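Local structure of antigen, P35 (Borreliella spielmanii A14S, 6HPN) at residues K101-S106 with S110-T115. The protein is an outer surface protein of a Lyme disease spirochaete, a PFam54 member and probably a lipoprotein, of unestablished molecular function but thought to contribute to pathogenesis. Residues are numbered along the deposited sequence; the frame is centred on the assembly and turned at random.
Sequences KLSQHS and SLVKET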
loop_
_atom_site.group_PDB
_atom_site.type_symbol
_atom_site.label_atom_id
_atom_site.label_comp_id
_atom_site.label_asym_id
_atom_site.label_seq_id
_atom_site.Cartn_x
_atom_site.Cartn_y
_atom_site.Cartn_z
ATOM N N LYS A 101 2.632 20.013 4.131
ATOM C CA LYS A 101 3.265 21.268 3.647
ATOM C C LYS A 101 3.039 21.407 2.144
ATOM O O LYS A 101 2.717 22.512 1.711
ATOM C CB LYS A 101 4.755 21.300 3.972
ATOM C CG LYS A 101 5.036 21.645 5.425
ATOM C CD LYS A 101 5.951 22.834 5.547
ATOM C CE LYS A 101 6.464 23.034 6.954
ATOM N NZ LYS A 101 7.936 23.184 6.916
ATOM N N LEU A 102 3.142 20.304 1.407
ATOM C CA LEU A 102 3.001 20.280 -0.070
ATOM C C LEU A 102 1.546 20.489 -0.511
ATOM O O LEU A 102 1.322 21.277 -1.440
ATOM C CB LEU A 102 3.493 18.930 -0.578
ATOM C CG LEU A 102 4.983 18.835 -0.818
ATOM C CD1 LEU A 102 5.346 17.399 -1.125
ATOM C CD2 LEU A 102 5.394 19.746 -1.952
ATOM N N SER A 103 0.608 19.748 0.079
ATOM C CA SER A 103 -0.799 19.647 -0.382
ATOM C C SER A 103 -1.590 20.872 0.068
ATOM O O SER A 103 -2.831 20.865 -0.076
ATOM C CB SER A 103 -1.430 18.391 0.131
ATOM O OG SER A 103 -1.184 18.258 1.515
ATOM N N GLN A 104 -0.908 21.838 0.678
ATOM C CA GLN A 104 -1.495 23.149 1.027
ATOM C C GLN A 104 -1.655 23.915 -0.275
ATOM O O GLN A 104 -2.668 24.621 -0.436
ATOM C CB GLN A 104 -0.588 23.893 1.992
ATOM C CG GLN A 104 -0.887 23.568 3.437
ATOM C CD GLN A 104 -0.015 24.450 4.281
ATOM O OE1 GLN A 104 1.075 24.822 3.869
ATOM N NE2 GLN A 104 -0.506 24.832 5.443
ATOM N N HIS A 105 -0.681 23.723 -1.162
ATOM C CA HIS A 105 -0.682 24.222 -2.558
ATOM C C HIS A 105 -1.416 23.176 -3.413
ATOM O O HIS A 105 -0.925 22.016 -3.503
ATOM C CB HIS A 105 0.754 24.561 -2.995
ATOM C CG HIS A 105 1.577 25.127 -1.887
ATOM N ND1 HIS A 105 2.956 25.169 -1.930
ATOM C CD2 HIS A 105 1.220 25.636 -0.686
ATOM C CE1 HIS A 105 3.408 25.696 -0.809
ATOM N NE2 HIS A 105 2.371 25.983 -0.031
ATOM N N SER A 106 -2.587 23.545 -3.951
ATOM C CA SER A 106 -3.437 22.657 -4.783
ATOM C C SER A 106 -2.648 22.278 -6.038
ATOM O O SER A 106 -2.843 21.145 -6.526
ATOM C CB SER A 106 -4.796 23.269 -5.106
ATOM O OG SER A 106 -4.692 24.611 -5.554
ATOM N N SER A 110 -2.072 16.935 -6.024
ATOM C CA SER A 110 -2.415 15.690 -6.753
ATOM C C SER A 110 -1.180 14.769 -6.864
ATOM O O SER A 110 -1.374 13.553 -7.100
ATOM C CB SER A 110 -3.082 15.996 -8.067
ATOM O OG SER A 110 -2.115 16.144 -9.073
ATOM N N LEU A 111 0.034 15.292 -6.650
ATOM C CA LEU A 111 1.246 14.451 -6.424
ATOM C C LEU A 111 1.138 13.749 -5.059
ATOM O O LEU A 111 1.585 12.609 -4.944
ATOM C CB LEU A 111 2.514 15.310 -6.477
ATOM C CG LEU A 111 3.815 14.571 -6.132
ATOM C CD1 LEU A 111 4.127 13.448 -7.124
ATOM C CD2 LEU A 111 4.990 15.531 -6.057
ATOM N N VAL A 112 0.591 14.414 -4.042
ATOM C CA VAL A 112 0.469 13.821 -2.676
ATOM C C VAL A 112 -0.564 12.683 -2.734
ATOM O O VAL A 112 -0.276 11.580 -2.242
ATOM C CB VAL A 112 0.119 14.898 -1.632
ATOM C CG1 VAL A 112 -0.159 14.311 -0.267
ATOM C CG2 VAL A 112 1.213 15.952 -1.522
ATOM N N LYS A 113 -1.715 12.955 -3.340
ATOM C CA LYS A 113 -2.794 11.975 -3.584
ATOM C C LYS A 113 -2.217 10.785 -4.345
ATOM O O LYS A 113 -2.363 9.665 -3.895
ATOM C CB LYS A 113 -3.906 12.633 -4.398
ATOM C CG LYS A 113 -5.165 11.803 -4.574
ATOM C CD LYS A 113 -6.082 12.415 -5.614
ATOM C CE LYS A 113 -7.340 11.606 -5.843
ATOM N NZ LYS A 113 -8.310 12.375 -6.652
ATOM N N GLU A 114 -1.582 11.036 -5.476
ATOM C CA GLU A 114 -1.072 9.974 -6.360
ATOM C C GLU A 114 -0.100 9.110 -5.528
ATOM O O GLU A 114 -0.205 7.853 -5.553
ATOM C CB GLU A 114 -0.531 10.636 -7.621
ATOM C CG GLU A 114 0.148 9.658 -8.548
ATOM C CD GLU A 114 0.253 10.053 -10.014
ATOM O OE1 GLU A 114 0.493 11.269 -10.289
ATOM O OE2 GLU A 114 0.108 9.129 -10.886
ATOM N N THR A 115 0.764 9.741 -4.736
ATOM C CA THR A 115 1.819 9.047 -3.948
ATOM C C THR A 115 1.156 8.184 -2.880
ATOM O O THR A 115 1.560 7.037 -2.694
ATOM C CB THR A 115 2.802 10.045 -3.314
ATOM O OG1 THR A 115 3.404 10.782 -4.376
ATOM C CG2 THR A 115 3.920 9.399 -2.521
#
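Val112 reaches from the first turns of helix 106-135 to the end of helix 89-102 with a single methyl, CG2, which rests on two neighbouring CB atoms. Val112 CG2 lies 3.9 Å from Leu102 CB and 4.0 Å from Ser103 CB, so the roots of these side chains, not their ends, receive it. The CA-CB bonds of all three residues point into the interface. Val112 holds CG1 anti to the backbone N (chi1 174°), which sets CG2 beside that nitrogen and brings it forward onto the two CB atoms. The Leu102 side chain also touches Ile187 and His191 of helix 187-197, and Leu111 touches His191 as well. Such packing belongs to a tight turn between two consecutive helices of an all-helical Bbcrasp-1-type domain: the chain leaves helix 89-102, turns through Ser103-His105 and enters helix 106-135. Ser103 and Val112, whose CA atoms are 6.4 Å apart, both touch Ile55 of helix 52-56, which thus joins the buried cluster. The hydroxyl of Ser103 turns back to the last turn of helix 89-102, where OG bonds to Leu99 O; chi1 of 49° places it between the backbone N and the carbonyl carbon. Across the turn, Arg109 NE bonds to Ser103 O. On the exposed side, Ser106 O and Ser110 N are 4.3 Å apart, too far for a hydrogen bond. One turn beyond the contact, Thr115 OG1 and Thr115 N grip Leu111 O from opposite faces of its carbonyl plane, at 2.6 Å and 3.0 Å.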